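Local structure of oxidized polyvinyl alcohol hydrolase (Pseudomonas sp. VM15C, 3WWC) at residues S71-D77 / P109-G113; P100-C104 / N127-E131. The protein hydrolyses beta-diketones such as 4,6-nonanedione and cleaves oxidized polyvinyl alcohol in the second step of polyvinyl alcohol degradation. The protein carries 1 engineered substitution. One frame throughout, in Å; residues are numbered along the deposited sequence.

In the fold
The two contacts alternate along the chain: 71-77, then 100-104, 109-113 and 127-131. Their centres lie 11 Å apart, on the same side of the chain's centre. Segment 71-77 follows strand 62-68 and enters helix 75-80; segment 100-104 starts on the last residue of strand 96-100, and it and the other two run in the long connection to helix 148-160. Strands 62-68 and 96-100 are parallel neighbours in the mixed sheet, so both contacts form just beyond it, in keeping with the alpha/beta-hydrolase strand order. Arg102 NH2 hydrogen-bonds Arg112 O (2.8 Å), and Arg102 NH1 makes a weak bond to Ser71 O (3.1 Å). Ser71, lining the butanoic acid pocket, also touches Pro128, so contact 2 lies beside that pocket.

Contact 1. Residues S71-D77 / P109-G113; sequences SVESTND and PNIRG. With BUA (butanoic acid), chain C.
One backbone hydrogen bond ties a helix start to a loop without regular secondary structure: Asn76 N donates to Pro109 O (2.9 Å, 167°). In the register, the nearest CA pairs are Val72-Gly113 (4.1 Å), Ser74-Arg112 (4.3 Å) and Thr75-Pro109 (5.0 Å). Ser74 CA makes a CA-H...O contact to Ile111 O at 3.1 Å. Glu73 and Ser74 are extended (psi 143° and 165°) before helix 75-80. Ser74 is its N-cap in a capping box: with chi1 p its OG accepts from Asp77 N (2.8 Å), while Ser74 N donates to Asp77 OD2 (3.0 Å). In the salt bridge, Arg112 reaches Asp77 with NE to OD2 and NH2 to OD1, both 3.0 Å. Water 1 joins Ser74 OG (2.7 Å), Asn76 ND2 (3.3 Å) and Asn110 OD1 (3.0 Å). At the pocket end, Ser71 OG donates to butanoic acid O1 (2.7 Å), and His303 also bonds this ligand. Asp77 therefore serves two roles, its carboxylate completing the helix cap and pairing with the loop's arginine charge.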
ATOM      1  N   SER A  71       3.757   8.618  -6.844  1.00  9.88           N
ATOM      2  CA  SER A  71       4.916   9.080  -7.619  1.00  9.20           C
ATOM      3  C   SER A  71       5.107  10.549  -7.722  1.00  9.77           C
ATOM      4  O   SER A  71       6.243  11.009  -7.743  1.00 10.97           O
ATOM      5  CB  SER A  71       4.805   8.524  -9.048  1.00 10.72           C
ATOM      6  OG  SER A  71       4.883   7.092  -9.027  1.00 12.73           O
ATOM      7  N   VAL A  72       4.009  11.307  -7.708  1.00 10.84           N
ATOM      8  CA  VAL A  72       4.124  12.763  -7.871  1.00 13.86           C
ATOM      9  C   VAL A  72       3.669  13.613  -6.692  1.00 13.94           C
ATOM     10  O   VAL A  72       4.179  14.716  -6.508  1.00 17.54           O
ATOM     11  CB  VAL A  72       3.383  13.198  -9.118  1.00 16.63           C
ATOM     12  CG1 VAL A  72       3.318  14.721  -9.192  1.00 20.96           C
ATOM     13  CG2 VAL A  72       4.065  12.570 -10.341  1.00 18.69           C
ATOM     14  N   GLU A  73       2.748  13.136  -5.866  1.00 10.71           N
ATOM     15  CA  GLU A  73       2.353  13.932  -4.720  1.00 10.14           C
ATOM     16  C   GLU A  73       3.357  13.829  -3.606  1.00  9.51           C
ATOM     17  O   GLU A  73       3.912  12.746  -3.377  1.00 10.04           O
ATOM     18  CB  GLU A  73       0.995  13.469  -4.202  1.00 11.67           C
ATOM     19  CG  GLU A  73      -0.115  13.717  -5.177  1.00 13.69           C
ATOM     20  CD  GLU A  73      -1.341  12.877  -4.856  1.00 15.56           C
ATOM     21  OE1 GLU A  73      -1.172  11.651  -4.638  1.00 15.64           O
ATOM     22  OE2 GLU A  73      -2.473  13.441  -4.852  1.00 17.50           O
ATOM     23  N   SER A  74       3.604  14.912  -2.882  1.00  9.15           N
ATOM     24  CA  SER A  74       4.526  14.827  -1.761  1.00  7.80           C
ATOM     25  C   SER A  74       3.923  14.128  -0.551  1.00  8.89           C
ATOM     26  O   SER A  74       2.706  13.910  -0.490  1.00  8.43           O
ATOM     27  CB  SER A  74       5.005  16.233  -1.344  1.00  8.82           C
ATOM     28  OG  SER A  74       3.910  16.962  -0.790  1.00  9.17           O
ATOM     29  N   THR A  75       4.770  13.733   0.381  1.00  8.65           N
ATOM     30  CA  THR A  75       4.245  13.150   1.622  1.00  8.34           C
ATOM     31  C   THR A  75       3.375  14.219   2.297  1.00  9.87           C
ATOM     32  O   THR A  75       2.303  13.909   2.816  1.00  9.31           O
ATOM     33  CB  THR A  75       5.383  12.680   2.507  1.00  8.21           C
ATOM     34  OG1 THR A  75       5.962  11.511   1.904  1.00  8.46           O
ATOM     35  CG2 THR A  75       4.853  12.327   3.914  1.00  8.58           C
ATOM     36  N   ASN A  76       3.819  15.481   2.314  1.00  8.92           N
ATOM     37  CA  ASN A  76       2.977  16.538   2.905  1.00  8.93           C
ATOM     38  C   ASN A  76       1.653  16.678   2.184  1.00  9.21           C
ATOM     39  O   ASN A  76       0.595  16.872   2.841  1.00 10.11           O
ATOM     40  CB  ASN A  76       3.764  17.848   2.914  1.00 13.61           C
ATOM     41  CG  ASN A  76       2.923  19.023   3.391  1.00 20.38           C
ATOM     42  OD1 ASN A  76       2.385  18.990   4.494  1.00 26.78           O
ATOM     43  ND2 ASN A  76       2.809  20.067   2.563  1.00 27.19           N
ATOM     44  N   ASP A  77       1.657  16.550   0.862  1.00  8.56           N
ATOM     45  CA  ASP A  77       0.392  16.608   0.113  1.00  7.94           C
ATOM     46  C   ASP A  77      -0.528  15.453   0.598  1.00  9.86           C
ATOM     47  O   ASP A  77      -1.672  15.663   0.953  1.00 10.14           O
ATOM     48  CB  ASP A  77       0.592  16.410  -1.391  1.00  9.22           C
ATOM     49  CG  ASP A  77       1.266  17.562  -2.093  1.00 11.85           C
ATOM     50  OD1 ASP A  77       1.168  18.708  -1.611  1.00 13.90           O
ATOM     51  OD2 ASP A  77       1.853  17.284  -3.182  1.00 12.13           O
ATOM     52  N   PRO A 109       9.842  15.989   3.073  1.00  9.08           N
ATOM     53  CA  PRO A 109       8.430  15.616   2.882  1.00  8.40           C
ATOM     54  C   PRO A 109       7.683  16.465   1.903  1.00  8.67           C
ATOM     55  O   PRO A 109       6.527  16.196   1.603  1.00  9.42           O
ATOM     56  CB  PRO A 109       7.857  15.697   4.306  1.00 10.33           C
ATOM     57  CG  PRO A 109       8.625  16.990   4.819  1.00 10.27           C
ATOM     58  CD  PRO A 109      10.067  16.657   4.382  1.00 10.63           C
ATOM     59  N   ASN A 110       8.333  17.493   1.345  1.00  9.52           N
ATOM     60  CA  ASN A 110       7.667  18.346   0.349  1.00  9.59           C
ATOM     61  C   ASN A 110       8.041  18.001  -1.079  1.00  8.50           C
ATOM     62  O   ASN A 110       7.409  18.492  -2.001  1.00  9.32           O
ATOM     63  CB  ASN A 110       7.972  19.820   0.647  1.00  8.69           C
ATOM     64  CG  ASN A 110       7.396  20.206   1.978  1.00 13.10           C
ATOM     65  OD1 ASN A 110       6.205  20.123   2.146  1.00 20.99           O
ATOM     66  ND2 ASN A 110       8.224  20.537   2.935  1.00 13.74           N
ATOM     67  N   ILE A 111       9.057  17.178  -1.290  1.00  7.82           N
ATOM     68  CA  ILE A 111       9.409  16.755  -2.644  1.00  7.58           C
ATOM     69  C   ILE A 111       8.200  16.099  -3.272  1.00  9.03           C
ATOM     70  O   ILE A 111       7.519  15.253  -2.616  1.00  8.48           O
ATOM     71  CB  ILE A 111      10.610  15.748  -2.631  1.00  8.80           C
ATOM     72  CG1 ILE A 111      11.941  16.522  -2.507  1.00  9.73           C
ATOM     73  CG2 ILE A 111      10.602  14.830  -3.890  1.00  7.95           C
ATOM     74  CD1 ILE A 111      12.350  17.198  -3.859  1.00  8.50           C
ATOM     75  N   ARG A 112       7.901  16.466  -4.514  1.00  7.78           N
ATOM     76  CA  ARG A 112       6.771  15.892  -5.246  1.00  8.32           C
ATOM     77  C   ARG A 112       7.320  14.861  -6.229  1.00  9.28           C
ATOM     78  O   ARG A 112       7.621  13.749  -5.791  1.00 11.23           O
ATOM     79  CB  ARG A 112       5.975  17.026  -5.912  1.00  8.01           C
ATOM     80  CG  ARG A 112       5.091  17.742  -4.894  1.00  8.44           C
ATOM     81  CD  ARG A 112       4.389  18.963  -5.500  1.00 10.58           C
ATOM     82  NE  ARG A 112       3.450  19.411  -4.463  1.00 12.26           N
ATOM     83  CZ  ARG A 112       2.909  20.616  -4.390  1.00 14.19           C
ATOM     84  NH1 ARG A 112       3.206  21.559  -5.304  1.00 14.79           N
ATOM     85  NH2 ARG A 112       2.056  20.885  -3.403  1.00 15.67           N
ATOM     86  N   GLY A 113       7.437  15.144  -7.523  1.00  8.28           N
ATOM     87  CA  GLY A 113       7.989  14.125  -8.394  1.00  9.68           C
ATOM     88  C   GLY A 113       9.487  14.246  -8.680  1.00 11.12           C
ATOM     89  O   GLY A 113      10.018  13.356  -9.326  1.00 11.31           O
TER
HETATM   90  C1  BUA C 402       4.098   2.403 -12.283  0.50 32.18           C
HETATM   91  C2  BUA C 402       2.897   3.158 -11.709  1.00 31.98           C
HETATM   92  C3  BUA C 402       3.325   3.878 -10.430  1.00 30.41           C
HETATM   93  C4  BUA C 402       2.183   4.731  -9.873  1.00 30.26           C
HETATM   94  O1  BUA C 402       2.508   5.768  -9.253  1.00 22.42           O
HETATM   95  O2  BUA C 402       1.022   4.284 -10.022  1.00 30.08           O
HETATM   96  O   HOH W   1       4.414  19.573  -0.230  1.00 15.28           O
HETATM   97  O   HOH W   2       8.195  14.021  -0.272  1.00 10.56           O

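Contact 2. Residues P100-C104 / N127-E131; sequences PVRAC and NPWFE
Segment 100-104 leaves strand 96-100 extended through Arg102 (psi 141-146°) and turns into a 3-10 segment at Ala103-Cys104; segment 127-131 is a loop with an inverse gamma turn centred on Phe130 (phi/psi -87/81°), closed by a weak Glu131 N to Trp129 O bond of 2.9 Å. The backbones stay apart, with Arg102 and Pro128 CA atoms closest at 6.0 Å. Two waters bridge this gap: water 3 accepts from Ala103 N (2.9 Å) and donates to Pro128 O (2.8 Å), and water 4 accepts from Cys104 N (2.9 Å) and donates to Asn127 O (2.6 Å).

Among the side chains, Trp129 (chi1 m, chi2 101°) buries the most area. Arg102 CG lies 3.5 Å from the centroid of its six-membered ring and 16° off the normal, a CH-pi contact, while Pro100 CG touches Trp129 CH2 at 3.8 Å. The indole NE1 bonds Thr69 O, and the ring also packs on Met182 of helix 178-189, placing this loop beside the helix that follows Ala177, an engineered residue at a position assigned by similarity to the charge relay system. Arg102 (m, t, m) carries its guanidinium past Pro128 to Arg112 O. Ala103 CB meets Phe130 CE2 at 3.8 Å. Cys104 CB lies 3.6 Å from Asn127 ND2, and chi1 p puts Cys104 SG, disulfide-bonded to Cys116, 3.9 Å from Pro128 CA.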
ATOM      1  N   PRO A 100       5.713   7.611   6.269  1.00  7.05           N
ATOM      2  CA  PRO A 100       7.107   7.595   5.816  1.00  7.55           C
ATOM      3  C   PRO A 100       7.359   8.477   4.620  1.00  8.22           C
ATOM      4  O   PRO A 100       6.502   8.628   3.762  1.00  8.80           O
ATOM      5  CB  PRO A 100       7.339   6.122   5.435  1.00  7.30           C
ATOM      6  CG  PRO A 100       5.914   5.679   4.925  1.00  8.11           C
ATOM      7  CD  PRO A 100       4.975   6.358   5.911  1.00  7.65           C
ATOM      8  N   VAL A 101       8.558   9.062   4.579  1.00  8.14           N
ATOM      9  CA  VAL A 101       9.002   9.866   3.421  1.00  7.61           C
ATOM     10  C   VAL A 101       9.726   8.904   2.485  1.00  7.47           C
ATOM     11  O   VAL A 101      10.458   8.000   2.941  1.00  9.23           O
ATOM     12  CB  VAL A 101       9.929  10.987   3.904  1.00  7.29           C
ATOM     13  CG1 VAL A 101      10.522  11.804   2.717  1.00  8.94           C
ATOM     14  CG2 VAL A 101       9.114  11.916   4.820  1.00  8.76           C
ATOM     15  N   ARG A 102       9.555   9.081   1.185  1.00  7.13           N
ATOM     16  CA  ARG A 102      10.194   8.227   0.184  1.00  7.84           C
ATOM     17  C   ARG A 102      11.723   8.410   0.209  1.00  7.63           C
ATOM     18  O   ARG A 102      12.223   9.539   0.399  1.00  8.25           O
ATOM     19  CB  ARG A 102       9.655   8.574  -1.220  1.00  8.14           C
ATOM     20  CG  ARG A 102       8.173   8.248  -1.377  1.00  8.24           C
ATOM     21  CD  ARG A 102       7.557   8.817  -2.674  1.00  7.90           C
ATOM     22  NE  ARG A 102       7.560  10.261  -2.555  1.00  7.72           N
ATOM     23  CZ  ARG A 102       7.337  11.107  -3.544  1.00  8.41           C
ATOM     24  NH1 ARG A 102       7.029  10.662  -4.764  1.00  9.06           N
ATOM     25  NH2 ARG A 102       7.547  12.420  -3.312  1.00  8.75           N
ATOM     26  N   ALA A 103      12.465   7.320   0.039  1.00  8.90           N
ATOM     27  CA  ALA A 103      13.922   7.401   0.060  1.00  8.99           C
ATOM     28  C   ALA A 103      14.434   8.401  -0.992  1.00 10.67           C
ATOM     29  O   ALA A 103      15.337   9.223  -0.705  1.00  9.92           O
ATOM     30  CB  ALA A 103      14.486   5.990  -0.217  1.00  8.62           C
ATOM     31  N   CYS A 104      13.841   8.357  -2.182  1.00  9.39           N
ATOM     32  CA  CYS A 104      14.244   9.243  -3.263  1.00 10.15           C
ATOM     33  C   CYS A 104      14.073  10.732  -2.918  1.00 10.46           C
ATOM     34  O   CYS A 104      14.679  11.566  -3.577  1.00 11.60           O
ATOM     35  CB  CYS A 104      13.415   8.912  -4.560  1.00 10.90           C
ATOM     36  SG  CYS A 104      11.583   9.072  -4.290  1.00 13.71           S
ATOM     37  N   ASN A 127      11.040   4.090  -8.864  1.00  9.78           N
ATOM     38  CA  ASN A 127      11.789   4.814  -7.825  1.00  8.76           C
ATOM     39  C   ASN A 127      11.106   5.358  -6.555  1.00  9.54           C
ATOM     40  O   ASN A 127      11.787   5.536  -5.563  1.00 11.31           O
ATOM     41  CB  ASN A 127      12.538   5.984  -8.492  1.00  9.60           C
ATOM     42  CG  ASN A 127      13.849   6.306  -7.815  1.00 10.49           C
ATOM     43  OD1 ASN A 127      14.565   5.431  -7.359  1.00 12.86           O
ATOM     44  ND2 ASN A 127      14.176   7.596  -7.786  1.00 13.63           N
ATOM     45  N   PRO A 128       9.780   5.644  -6.557  1.00  8.69           N
ATOM     46  CA  PRO A 128       9.189   6.185  -5.332  1.00  9.06           C
ATOM     47  C   PRO A 128       9.346   5.336  -4.075  1.00  9.12           C
ATOM     48  O   PRO A 128       9.604   5.861  -2.975  1.00  8.83           O
ATOM     49  CB  PRO A 128       7.709   6.359  -5.685  1.00  9.07           C
ATOM     50  CG  PRO A 128       7.748   6.728  -7.208  1.00  9.36           C
ATOM     51  CD  PRO A 128       8.859   5.727  -7.708  1.00  9.43           C
ATOM     52  N   TRP A 129       9.161   4.020  -4.230  1.00  8.38           N
ATOM     53  CA  TRP A 129       9.273   3.094  -3.111  1.00  8.12           C
ATOM     54  C   TRP A 129       9.952   1.842  -3.646  1.00  8.25           C
ATOM     55  O   TRP A 129       9.926   1.570  -4.829  1.00  8.82           O
ATOM     56  CB  TRP A 129       7.888   2.663  -2.577  1.00  8.25           C
ATOM     57  CG  TRP A 129       6.961   3.817  -2.141  1.00  7.75           C
ATOM     58  CD1 TRP A 129       5.899   4.349  -2.858  1.00  8.61           C
ATOM     59  CD2 TRP A 129       7.022   4.554  -0.914  1.00  7.09           C
ATOM     60  NE1 TRP A 129       5.318   5.375  -2.151  1.00  7.44           N
ATOM     61  CE2 TRP A 129       5.979   5.525  -0.953  1.00  7.13           C
ATOM     62  CE3 TRP A 129       7.856   4.503   0.213  1.00  8.28           C
ATOM     63  CZ2 TRP A 129       5.753   6.426   0.103  1.00  8.70           C
ATOM     64  CZ3 TRP A 129       7.652   5.382   1.254  1.00  8.74           C
ATOM     65  CH2 TRP A 129       6.594   6.347   1.203  1.00  8.28           C
ATOM     66  N   PHE A 130      10.521   1.047  -2.730  1.00  8.41           N
ATOM     67  CA  PHE A 130      11.127  -0.225  -3.134  1.00  8.63           C
ATOM     68  C   PHE A 130       9.946  -1.214  -3.103  1.00  8.10           C
ATOM     69  O   PHE A 130       9.759  -1.992  -2.167  1.00  8.33           O
ATOM     70  CB  PHE A 130      12.225  -0.573  -2.107  1.00  8.36           C
ATOM     71  CG  PHE A 130      13.336   0.490  -2.020  1.00  8.26           C
ATOM     72  CD1 PHE A 130      14.121   0.747  -3.132  1.00 10.27           C
ATOM     73  CD2 PHE A 130      13.551   1.238  -0.854  1.00  9.38           C
ATOM     74  CE1 PHE A 130      15.101   1.763  -3.070  1.00 11.23           C
ATOM     75  CE2 PHE A 130      14.514   2.222  -0.795  1.00  9.55           C
ATOM     76  CZ  PHE A 130      15.298   2.495  -1.912  1.00 10.99           C
ATOM     77  N   GLU A 131       9.176  -1.168  -4.180  1.00  8.37           N
ATOM     78  CA  GLU A 131       7.919  -1.867  -4.253  1.00  8.51           C
ATOM     79  C   GLU A 131       7.752  -2.965  -5.284  1.00  9.20           C
ATOM     80  O   GLU A 131       6.683  -3.581  -5.340  1.00  9.49           O
ATOM     81  CB  GLU A 131       6.736  -0.840  -4.360  1.00  9.58           C
ATOM     82  CG  GLU A 131       6.866   0.449  -5.279  1.00  8.41           C
ATOM     83  CD  GLU A 131       6.557   0.248  -6.756  1.00  9.61           C
ATOM     84  OE1 GLU A 131       7.072  -0.710  -7.380  1.00  9.48           O
ATOM     85  OE2 GLU A 131       5.817   1.099  -7.323  1.00 10.84           O
TER
HETATM   86  O   HOH W   3      11.167   4.958  -0.898  1.00 10.38           O
HETATM   87  O   HOH W   4      12.581   5.856  -3.092  1.00 17.43           O